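Local atomic coordinates of Sodium/calcium exchanger membrane region domain-containing protein (Archaeoglobus fulgidus, PDB entry 4KPP), a protein that exchanges calcium ions for protons across the membrane by counter-transport, as a member of the sodium/calcium exchanger family. Residues A[77-85]-A[220-229]; A[98-109]-A[313-323]. All coordinates share one frame; numbering follows the deposited sequence.

In the fold
After four earlier helices, the chain lays down helix 76-91 and then helix 96-127, which supply one side of contact 1 and of contact 2 in turn. Their partners come much later and in the same order. Contact 1 closes a loop of 134 residues when 220-229 arrives beside 77-85, and contact 2 closes one of 203 residues when 313-323 packs on 98-109. The two loops therefore cross. Each contact joins the first sodium/calcium exchanger sequence range to the second. Their centres lie about 18 Å apart, and they meet directly where Glu78 and Asp82 of contact 1 pack against Asn103 and Met104 of contact 2.

Contact 1: residues A[77-85]-A[220-229]; sequences PEYAVDGYF and ILMSVEAFSE
Tyr84 lays its ring across the start of helix 224-237, where predicted transmembrane helices from the two sodium/calcium exchanger sequence ranges cross steeply: the axes of segments 77-85 and 224-229 pass at -69°, 9.5 Å apart. The ring gets there because CG stands opposite the backbone N across the CA-CB bond (chi1 169°), which sends it over the neighbouring helix. Glu225 CA lies over one face, 4.1 Å from the centroid of the Tyr84 ring, in a CH-pi contact. Glu225 CG reaches the rim at Tyr84 CE1, 3.5 Å away, so the extended methylene chain of Glu225, an exposed residue, packs against the ring. On the CD2 side of the ring, Ser228 CB comes within 3.6 Å of Tyr84 CD2.

Where the backbones come nearest, small and branched residues fit. The single methyl of Ala80 fills the angle between Ile220 and Val224, with Ala80 CB 3.6 Å from Ile220 CG2. Val81 CG2 lies 3.8 Å from Val224 CG1 and also approaches the Phe227 ring. Segment 220-229 leaves helical phi/psi at Met222, between helix 202-221 and helix 224-237, so Ile220 and Val224 come from successive helices yet face the same surface. Outside the pair, helix 32-60 packs on Pro77, Ile220 and Phe227.

Within its own helix, Ser228 OG donates to Val224 O at 2.6 Å, from 36° above the carbonyl plane; an alanine here takes away that donor and would probably leave a small gap beside Val81 CG1 and the Tyr84 ring. Ser228 N reaches the same Val224 O from the opposite face.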
loop_
_atom_site.group_PDB
_atom_site.type_symbol
_atom_site.label_atom_id
_atom_site.label_comp_id
_atom_site.label_asym_id
_atom_site.label_seq_id
_atom_site.Cartn_x
_atom_site.Cartn_y
_atom_site.Cartn_z
ATOM N N PRO A 77 -5.160 4.986 4.365
ATOM C CA PRO A 77 -5.150 6.307 3.725
ATOM C C PRO A 77 -5.009 6.243 2.204
ATOM O O PRO A 77 -5.550 7.099 1.505
ATOM C CB PRO A 77 -3.915 6.971 4.334
ATOM C CG PRO A 77 -3.797 6.364 5.675
ATOM C CD PRO A 77 -4.235 4.941 5.515
ATOM N N GLU A 78 -4.303 5.241 1.696
ATOM C CA GLU A 78 -4.157 5.105 0.254
ATOM C C GLU A 78 -5.488 4.738 -0.397
ATOM O O GLU A 78 -5.833 5.256 -1.462
ATOM C CB GLU A 78 -3.080 4.078 -0.103
ATOM C CG GLU A 78 -3.077 3.670 -1.574
ATOM C CD GLU A 78 -2.928 4.851 -2.531
ATOM O OE1 GLU A 78 -3.386 4.739 -3.690
ATOM O OE2 GLU A 78 -2.346 5.884 -2.138
ATOM N N TYR A 79 -6.235 3.847 0.245
ATOM C CA TYR A 79 -7.543 3.460 -0.266
ATOM C C TYR A 79 -8.517 4.628 -0.223
ATOM O O TYR A 79 -9.349 4.783 -1.116
ATOM C CB TYR A 79 -8.103 2.262 0.509
ATOM C CG TYR A 79 -7.490 0.949 0.088
ATOM C CD1 TYR A 79 -6.204 0.605 0.483
ATOM C CD2 TYR A 79 -8.193 0.058 -0.713
ATOM C CE1 TYR A 79 -5.635 -0.589 0.093
ATOM C CE2 TYR A 79 -7.634 -1.140 -1.106
ATOM C CZ TYR A 79 -6.355 -1.460 -0.699
ATOM O OH TYR A 79 -5.788 -2.650 -1.087
ATOM N N ALA A 80 -8.401 5.455 0.811
ATOM C CA ALA A 80 -9.310 6.581 0.985
ATOM C C ALA A 80 -9.021 7.705 -0.004
ATOM O O ALA A 80 -9.942 8.287 -0.573
ATOM C CB ALA A 80 -9.250 7.093 2.411
ATOM N N VAL A 81 -7.741 8.005 -0.204
ATOM C CA VAL A 81 -7.336 9.032 -1.161
ATOM C C VAL A 81 -7.610 8.592 -2.597
ATOM O O VAL A 81 -8.184 9.345 -3.387
ATOM C CB VAL A 81 -5.844 9.405 -1.006
ATOM C CG1 VAL A 81 -5.390 10.300 -2.156
ATOM C CG2 VAL A 81 -5.598 10.084 0.335
ATOM N N ASP A 82 -7.209 7.371 -2.936
ATOM C CA ASP A 82 -7.446 6.857 -4.279
ATOM C C ASP A 82 -8.938 6.647 -4.499
ATOM O O ASP A 82 -9.448 6.839 -5.604
ATOM C CB ASP A 82 -6.696 5.546 -4.500
ATOM C CG ASP A 82 -6.453 5.257 -5.968
ATOM O OD1 ASP A 82 -6.923 6.042 -6.821
ATOM O OD2 ASP A 82 -5.795 4.239 -6.269
ATOM N N GLY A 83 -9.633 6.256 -3.435
ATOM C CA GLY A 83 -11.072 6.094 -3.475
ATOM C C GLY A 83 -11.781 7.405 -3.752
ATOM O O GLY A 83 -12.784 7.433 -4.467
ATOM N N TYR A 84 -11.261 8.493 -3.187
ATOM C CA TYR A 84 -11.831 9.813 -3.430
ATOM C C TYR A 84 -11.724 10.189 -4.900
ATOM O O TYR A 84 -12.672 10.699 -5.488
ATOM C CB TYR A 84 -11.151 10.885 -2.568
ATOM C CG TYR A 84 -11.531 12.295 -2.973
ATOM C CD1 TYR A 84 -12.740 12.851 -2.573
ATOM C CD2 TYR A 84 -10.689 13.066 -3.766
ATOM C CE1 TYR A 84 -13.098 14.133 -2.947
ATOM C CE2 TYR A 84 -11.041 14.349 -4.146
ATOM C CZ TYR A 84 -12.245 14.875 -3.732
ATOM O OH TYR A 84 -12.599 16.149 -4.107
ATOM N N PHE A 85 -10.553 9.949 -5.480
ATOM C CA PHE A 85 -10.317 10.204 -6.898
ATOM C C PHE A 85 -11.260 9.387 -7.777
ATOM O O PHE A 85 -11.778 9.883 -8.774
ATOM C CB PHE A 85 -8.871 9.867 -7.264
ATOM C CG PHE A 85 -7.866 10.848 -6.744
ATOM C CD1 PHE A 85 -8.162 12.197 -6.696
ATOM C CD2 PHE A 85 -6.624 10.421 -6.307
ATOM C CE1 PHE A 85 -7.244 13.102 -6.225
ATOM C CE2 PHE A 85 -5.696 11.325 -5.830
ATOM C CZ PHE A 85 -6.007 12.667 -5.790
ATOM N N ILE A 220 -9.899 10.200 8.948
ATOM C CA ILE A 220 -9.474 9.999 7.566
ATOM C C ILE A 220 -10.560 10.410 6.567
ATOM O O ILE A 220 -10.288 11.135 5.609
ATOM C CB ILE A 220 -9.045 8.537 7.322
ATOM C CG1 ILE A 220 -7.749 8.241 8.080
ATOM C CG2 ILE A 220 -8.867 8.265 5.838
ATOM C CD1 ILE A 220 -7.232 6.830 7.895
ATOM N N LEU A 221 -11.790 9.962 6.804
ATOM C CA LEU A 221 -12.901 10.278 5.908
ATOM C C LEU A 221 -13.230 11.773 5.891
ATOM O O LEU A 221 -13.743 12.290 4.899
ATOM C CB LEU A 221 -14.143 9.455 6.268
ATOM C CG LEU A 221 -13.970 7.931 6.206
ATOM C CD1 LEU A 221 -15.232 7.207 6.662
ATOM C CD2 LEU A 221 -13.556 7.481 4.810
ATOM N N MET A 222 -12.929 12.462 6.990
ATOM C CA MET A 222 -13.162 13.903 7.085
ATOM C C MET A 222 -11.948 14.713 6.639
ATOM O O MET A 222 -11.934 15.936 6.765
ATOM C CB MET A 222 -13.542 14.296 8.516
ATOM C CG MET A 222 -14.812 13.641 9.032
ATOM S SD MET A 222 -16.292 14.178 8.149
ATOM C CE MET A 222 -16.290 15.922 8.553
ATOM N N SER A 223 -10.937 14.034 6.106
ATOM C CA SER A 223 -9.687 14.698 5.749
ATOM C C SER A 223 -9.252 14.518 4.288
ATOM O O SER A 223 -8.598 15.395 3.723
ATOM C CB SER A 223 -8.563 14.231 6.679
ATOM O OG SER A 223 -8.857 14.541 8.030
ATOM N N VAL A 224 -9.605 13.389 3.682
ATOM C CA VAL A 224 -9.066 13.047 2.362
ATOM C C VAL A 224 -9.442 14.012 1.242
ATOM O O VAL A 224 -8.617 14.313 0.386
ATOM C CB VAL A 224 -9.420 11.606 1.928
ATOM C CG1 VAL A 224 -8.515 10.608 2.633
ATOM C CG2 VAL A 224 -10.896 11.307 2.180
ATOM N N GLU A 225 -10.683 14.486 1.245
ATOM C CA GLU A 225 -11.124 15.429 0.224
ATOM C C GLU A 225 -10.315 16.717 0.292
ATOM O O GLU A 225 -9.786 17.178 -0.714
ATOM C CB GLU A 225 -12.616 15.734 0.368
ATOM C CG GLU A 225 -13.125 16.793 -0.600
ATOM C CD GLU A 225 -14.617 17.038 -0.472
ATOM O OE1 GLU A 225 -15.224 16.552 0.505
ATOM O OE2 GLU A 225 -15.185 17.720 -1.351
ATOM N N ALA A 226 -10.215 17.289 1.486
ATOM C CA ALA A 226 -9.472 18.527 1.664
ATOM C C ALA A 226 -7.996 18.327 1.342
ATOM O O ALA A 226 -7.362 19.190 0.738
ATOM C CB ALA A 226 -9.644 19.051 3.072
ATOM N N PHE A 227 -7.450 17.183 1.745
ATOM C CA PHE A 227 -6.060 16.880 1.444
ATOM C C PHE A 227 -5.835 16.706 -0.059
ATOM O O PHE A 227 -4.845 17.192 -0.598
ATOM C CB PHE A 227 -5.587 15.640 2.209
ATOM C CG PHE A 227 -4.206 15.187 1.827
ATOM C CD1 PHE A 227 -3.092 15.917 2.211
ATOM C CD2 PHE A 227 -4.023 14.040 1.069
ATOM C CE1 PHE A 227 -1.814 15.504 1.851
ATOM C CE2 PHE A 227 -2.754 13.623 0.705
ATOM C CZ PHE A 227 -1.648 14.355 1.097
ATOM N N SER A 228 -6.761 16.020 -0.728
ATOM C CA SER A 228 -6.636 15.753 -2.161
ATOM C C SER A 228 -6.851 17.019 -2.987
ATOM O O SER A 228 -6.082 17.307 -3.905
ATOM C CB SER A 228 -7.622 14.667 -2.610
ATOM O OG SER A 228 -7.488 13.486 -1.835
ATOM N N GLU A 229 -7.901 17.768 -2.659
ATOM C CA GLU A 229 -8.181 19.024 -3.342
ATOM C C GLU A 229 -7.159 20.089 -2.970
ATOM O O GLU A 229 -6.853 20.970 -3.774
ATOM C CB GLU A 229 -9.598 19.515 -3.032
ATOM C CG GLU A 229 -10.705 18.584 -3.515
ATOM C CD GLU A 229 -10.705 18.382 -5.026
ATOM O OE1 GLU A 229 -10.187 19.254 -5.755
ATOM O OE2 GLU A 229 -11.230 17.344 -5.485
#

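Contact 2: residues A[98-109]-A[313-323]; sequences HYATANMTGANR and QSEEVLLTAAQ
Arg109 turns its guanidinium almost coplanar with the carboxylate of Glu316, the planes 24° apart, and grips it end-on. Both terminal nitrogens converge on one oxygen: Arg109 NH2 lies 2.7 Å from Glu316 OE2 and Arg109 NH1 3.0 Å from the same atom, forming a buried salt bridge. Bends at chi2 and chi3 of Arg109 bring its end to this carboxylate. Leu319 comes at it crosswise, with CD1 over the centre of one guanidinium face and 3.7 Å from Arg109 CZ. At the edge, in plane, stands Thr320 OG1, which donates to Glu316 O of its own helix. Beyond the pair, Gln351 accepts from Arg109 NH2, and Arg312 holds the other oxygen of Glu316.

The arginine is a knob in a hole formed by Glu316, Leu319, Thr320 and Gln323, between segments 98-109 and 313-323, which run nearly parallel (19°) on helix 96-127 and helix 311-331. Gln323 lies about 8 Å, between side chains, from Ile330, a calcium-binding residue. Slim beta-branched residues suit the closest passage. Thr105 and Thr320 cross at about a right angle, with Thr105 CB 3.3 Å from Thr320 OG1, and Thr101 CG2 meets Val317 CG2 at 3.7 Å. Asn108 CB touches Thr320 CG2. Gln323, its chain extended, crosses Arg109 obliquely and sends a nearly straight bond (172°) from Gln323 NE2 to a lone pair of Arg109 O, 3.3 Å away.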
loop_
_atom_site.group_PDB
_atom_site.type_symbol
_atom_site.label_atom_id
_atom_site.label_comp_id
_atom_site.label_asym_id
_atom_site.label_seq_id
_atom_site.Cartn_x
_atom_site.Cartn_y
_atom_site.Cartn_z
ATOM N N HIS A 98 -8.227 10.053 -14.891
ATOM C CA HIS A 98 -6.808 9.733 -14.985
ATOM C C HIS A 98 -6.177 9.665 -13.601
ATOM O O HIS A 98 -5.316 8.823 -13.353
ATOM C CB HIS A 98 -6.066 10.766 -15.838
ATOM C CG HIS A 98 -6.781 11.138 -17.099
ATOM N ND1 HIS A 98 -7.021 10.237 -18.115
ATOM C CD2 HIS A 98 -7.303 12.315 -17.512
ATOM C CE1 HIS A 98 -7.664 10.844 -19.095
ATOM N NE2 HIS A 98 -7.849 12.108 -18.755
ATOM N N TYR A 99 -6.604 10.553 -12.706
ATOM C CA TYR A 99 -6.018 10.637 -11.368
ATOM C C TYR A 99 -6.168 9.336 -10.580
ATOM O O TYR A 99 -5.272 8.953 -9.828
ATOM C CB TYR A 99 -6.619 11.801 -10.573
ATOM C CG TYR A 99 -6.282 13.179 -11.112
ATOM C CD1 TYR A 99 -5.264 13.363 -12.045
ATOM C CD2 TYR A 99 -6.980 14.300 -10.679
ATOM C CE1 TYR A 99 -4.961 14.628 -12.535
ATOM C CE2 TYR A 99 -6.683 15.566 -11.160
ATOM C CZ TYR A 99 -5.675 15.725 -12.087
ATOM O OH TYR A 99 -5.385 16.986 -12.561
ATOM N N ALA A 100 -7.298 8.658 -10.761
ATOM C CA ALA A 100 -7.572 7.423 -10.036
ATOM C C ALA A 100 -6.533 6.360 -10.353
ATOM O O ALA A 100 -6.047 5.665 -9.458
ATOM C CB ALA A 100 -8.973 6.911 -10.358
ATOM N N THR A 101 -6.183 6.244 -11.628
ATOM C CA THR A 101 -5.216 5.239 -12.052
ATOM C C THR A 101 -3.783 5.692 -11.785
ATOM O O THR A 101 -2.936 4.892 -11.389
ATOM C CB THR A 101 -5.389 4.872 -13.532
ATOM O OG1 THR A 101 -6.755 4.515 -13.774
ATOM C CG2 THR A 101 -4.489 3.699 -13.889
ATOM N N ALA A 102 -3.524 6.980 -11.990
ATOM C CA ALA A 102 -2.207 7.552 -11.723
ATOM C C ALA A 102 -1.826 7.421 -10.249
ATOM O O ALA A 102 -0.681 7.118 -9.926
ATOM C CB ALA A 102 -2.156 9.011 -12.161
ATOM N N ASN A 103 -2.787 7.654 -9.361
ATOM C CA ASN A 103 -2.543 7.542 -7.924
ATOM C C ASN A 103 -2.282 6.098 -7.506
ATOM O O ASN A 103 -1.431 5.824 -6.658
ATOM C CB ASN A 103 -3.719 8.123 -7.133
ATOM C CG ASN A 103 -3.484 8.098 -5.635
ATOM O OD1 ASN A 103 -3.905 7.170 -4.944
ATOM N ND2 ASN A 103 -2.808 9.123 -5.125
ATOM N N MET A 104 -3.019 5.179 -8.118
ATOM C CA MET A 104 -2.883 3.758 -7.833
ATOM C C MET A 104 -1.524 3.226 -8.284
ATOM O O MET A 104 -0.861 2.482 -7.560
ATOM C CB MET A 104 -3.999 2.989 -8.537
ATOM C CG MET A 104 -4.128 1.541 -8.119
ATOM S SD MET A 104 -4.019 0.438 -9.538
ATOM C CE MET A 104 -2.264 0.379 -9.769
ATOM N N THR A 105 -1.121 3.597 -9.495
ATOM C CA THR A 105 0.154 3.154 -10.042
ATOM C C THR A 105 1.308 3.803 -9.285
ATOM O O THR A 105 2.347 3.178 -9.053
ATOM C CB THR A 105 0.269 3.471 -11.546
ATOM O OG1 THR A 105 -0.011 4.859 -11.767
ATOM C CG2 THR A 105 -0.716 2.624 -12.349
ATOM N N GLY A 106 1.114 5.057 -8.892
ATOM C CA GLY A 106 2.096 5.757 -8.088
ATOM C C GLY A 106 2.323 5.051 -6.766
ATOM O O GLY A 106 3.466 4.831 -6.357
ATOM N N ALA A 107 1.230 4.686 -6.105
ATOM C CA ALA A 107 1.306 3.998 -4.822
ATOM C C ALA A 107 2.086 2.692 -4.944
ATOM O O ALA A 107 2.992 2.432 -4.152
ATOM C CB ALA A 107 -0.090 3.745 -4.265
ATOM N N ASN A 108 1.741 1.889 -5.949
ATOM C CA ASN A 108 2.402 0.607 -6.181
ATOM C C ASN A 108 3.890 0.727 -6.467
ATOM O O ASN A 108 4.700 0.025 -5.869
ATOM C CB ASN A 108 1.727 -0.155 -7.326
ATOM C CG ASN A 108 0.505 -0.919 -6.875
ATOM O OD1 ASN A 108 0.589 -2.093 -6.523
ATOM N ND2 ASN A 108 -0.638 -0.252 -6.873
ATOM N N ARG A 109 4.247 1.613 -7.391
ATOM C CA ARG A 109 5.638 1.748 -7.808
ATOM C C ARG A 109 6.514 2.377 -6.728
ATOM O O ARG A 109 7.682 2.012 -6.574
ATOM C CB ARG A 109 5.743 2.515 -9.131
ATOM C CG ARG A 109 5.032 1.822 -10.288
ATOM C CD ARG A 109 5.776 1.998 -11.607
ATOM N NE ARG A 109 5.889 3.401 -11.997
ATOM C CZ ARG A 109 4.963 4.064 -12.679
ATOM N NH1 ARG A 109 3.844 3.456 -13.047
ATOM N NH2 ARG A 109 5.152 5.338 -12.990
ATOM N N GLN A 313 -2.257 6.560 -19.078
ATOM C CA GLN A 313 -2.531 5.663 -17.958
ATOM C C GLN A 313 -2.278 4.189 -18.280
ATOM O O GLN A 313 -1.887 3.418 -17.401
ATOM C CB GLN A 313 -3.949 5.871 -17.418
ATOM C CG GLN A 313 -4.181 7.258 -16.842
ATOM C CD GLN A 313 -3.031 7.724 -15.967
ATOM O OE1 GLN A 313 -2.686 7.081 -14.977
ATOM N NE2 GLN A 313 -2.426 8.846 -16.337
ATOM N N SER A 314 -2.490 3.806 -19.538
ATOM C CA SER A 314 -2.208 2.441 -19.982
ATOM C C SER A 314 -0.715 2.150 -19.888
ATOM O O SER A 314 -0.306 1.063 -19.478
ATOM C CB SER A 314 -2.693 2.220 -21.416
ATOM O OG SER A 314 -4.093 2.411 -21.512
ATOM N N GLU A 315 0.095 3.132 -20.267
ATOM C CA GLU A 315 1.541 3.022 -20.146
ATOM C C GLU A 315 1.936 2.919 -18.678
ATOM O O GLU A 315 2.844 2.167 -18.328
ATOM C CB GLU A 315 2.231 4.226 -20.797
ATOM C CG GLU A 315 2.011 4.333 -22.297
ATOM C CD GLU A 315 2.146 5.755 -22.813
ATOM O OE1 GLU A 315 2.556 6.642 -22.036
ATOM O OE2 GLU A 315 1.834 5.987 -24.000
ATOM N N GLU A 316 1.249 3.671 -17.822
ATOM C CA GLU A 316 1.530 3.652 -16.389
ATOM C C GLU A 316 1.241 2.283 -15.789
ATOM O O GLU A 316 2.016 1.777 -14.975
ATOM C CB GLU A 316 0.724 4.726 -15.654
ATOM C CG GLU A 316 1.108 6.156 -16.004
ATOM C CD GLU A 316 2.508 6.525 -15.541
ATOM O OE1 GLU A 316 3.087 7.470 -16.114
ATOM O OE2 GLU A 316 3.026 5.883 -14.601
ATOM N N VAL A 317 0.122 1.688 -16.196
ATOM C CA VAL A 317 -0.261 0.365 -15.715
ATOM C C VAL A 317 0.720 -0.686 -16.220
ATOM O O VAL A 317 1.142 -1.564 -15.467
ATOM C CB VAL A 317 -1.697 0.003 -16.147
ATOM C CG1 VAL A 317 -1.996 -1.469 -15.884
ATOM C CG2 VAL A 317 -2.702 0.891 -15.433
ATOM N N LEU A 318 1.085 -0.579 -17.496
ATOM C CA LEU A 318 2.064 -1.474 -18.107
ATOM C C LEU A 318 3.408 -1.383 -17.384
ATOM O O LEU A 318 4.034 -2.401 -17.082
ATOM C CB LEU A 318 2.232 -1.137 -19.592
ATOM C CG LEU A 318 3.386 -1.793 -20.354
ATOM C CD1 LEU A 318 3.263 -3.309 -20.325
ATOM C CD2 LEU A 318 3.440 -1.278 -21.786
ATOM N N LEU A 319 3.833 -0.155 -17.099
ATOM C CA LEU A 319 5.083 0.094 -16.388
ATOM C C LEU A 319 5.012 -0.526 -15.000
ATOM O O LEU A 319 5.973 -1.142 -14.535
ATOM C CB LEU A 319 5.327 1.602 -16.267
ATOM C CG LEU A 319 6.748 2.181 -16.282
ATOM C CD1 LEU A 319 6.707 3.659 -15.918
ATOM C CD2 LEU A 319 7.705 1.435 -15.365
ATOM N N THR A 320 3.868 -0.357 -14.343
ATOM C CA THR A 320 3.670 -0.870 -12.991
ATOM C C THR A 320 3.658 -2.391 -12.985
ATOM O O THR A 320 4.226 -3.021 -12.095
ATOM C CB THR A 320 2.354 -0.356 -12.381
ATOM O OG1 THR A 320 2.284 1.069 -12.524
ATOM C CG2 THR A 320 2.276 -0.717 -10.909
ATOM N N ALA A 321 3.008 -2.976 -13.986
ATOM C CA ALA A 321 2.968 -4.425 -14.129
ATOM C C ALA A 321 4.369 -4.963 -14.404
ATOM O O ALA A 321 4.755 -6.013 -13.889
ATOM C CB ALA A 321 2.023 -4.815 -15.244
ATOM N N ALA A 322 5.124 -4.228 -15.217
ATOM C CA ALA A 322 6.491 -4.602 -15.553
ATOM C C ALA A 322 7.381 -4.595 -14.317
ATOM O O ALA A 322 8.141 -5.538 -14.089
ATOM C CB ALA A 322 7.052 -3.673 -16.623
ATOM N N GLN A 323 7.280 -3.533 -13.522
ATOM C CA GLN A 323 8.024 -3.443 -12.272
ATOM C C GLN A 323 7.635 -4.572 -11.325
ATOM O O GLN A 323 8.470 -5.084 -10.579
ATOM C CB GLN A 323 7.771 -2.101 -11.583
ATOM C CG GLN A 323 8.609 -1.897 -10.325
ATOM C CD GLN A 323 8.027 -0.851 -9.395
ATOM O OE1 GLN A 323 6.810 -0.744 -9.250
ATOM N NE2 GLN A 323 8.894 -0.072 -8.762
#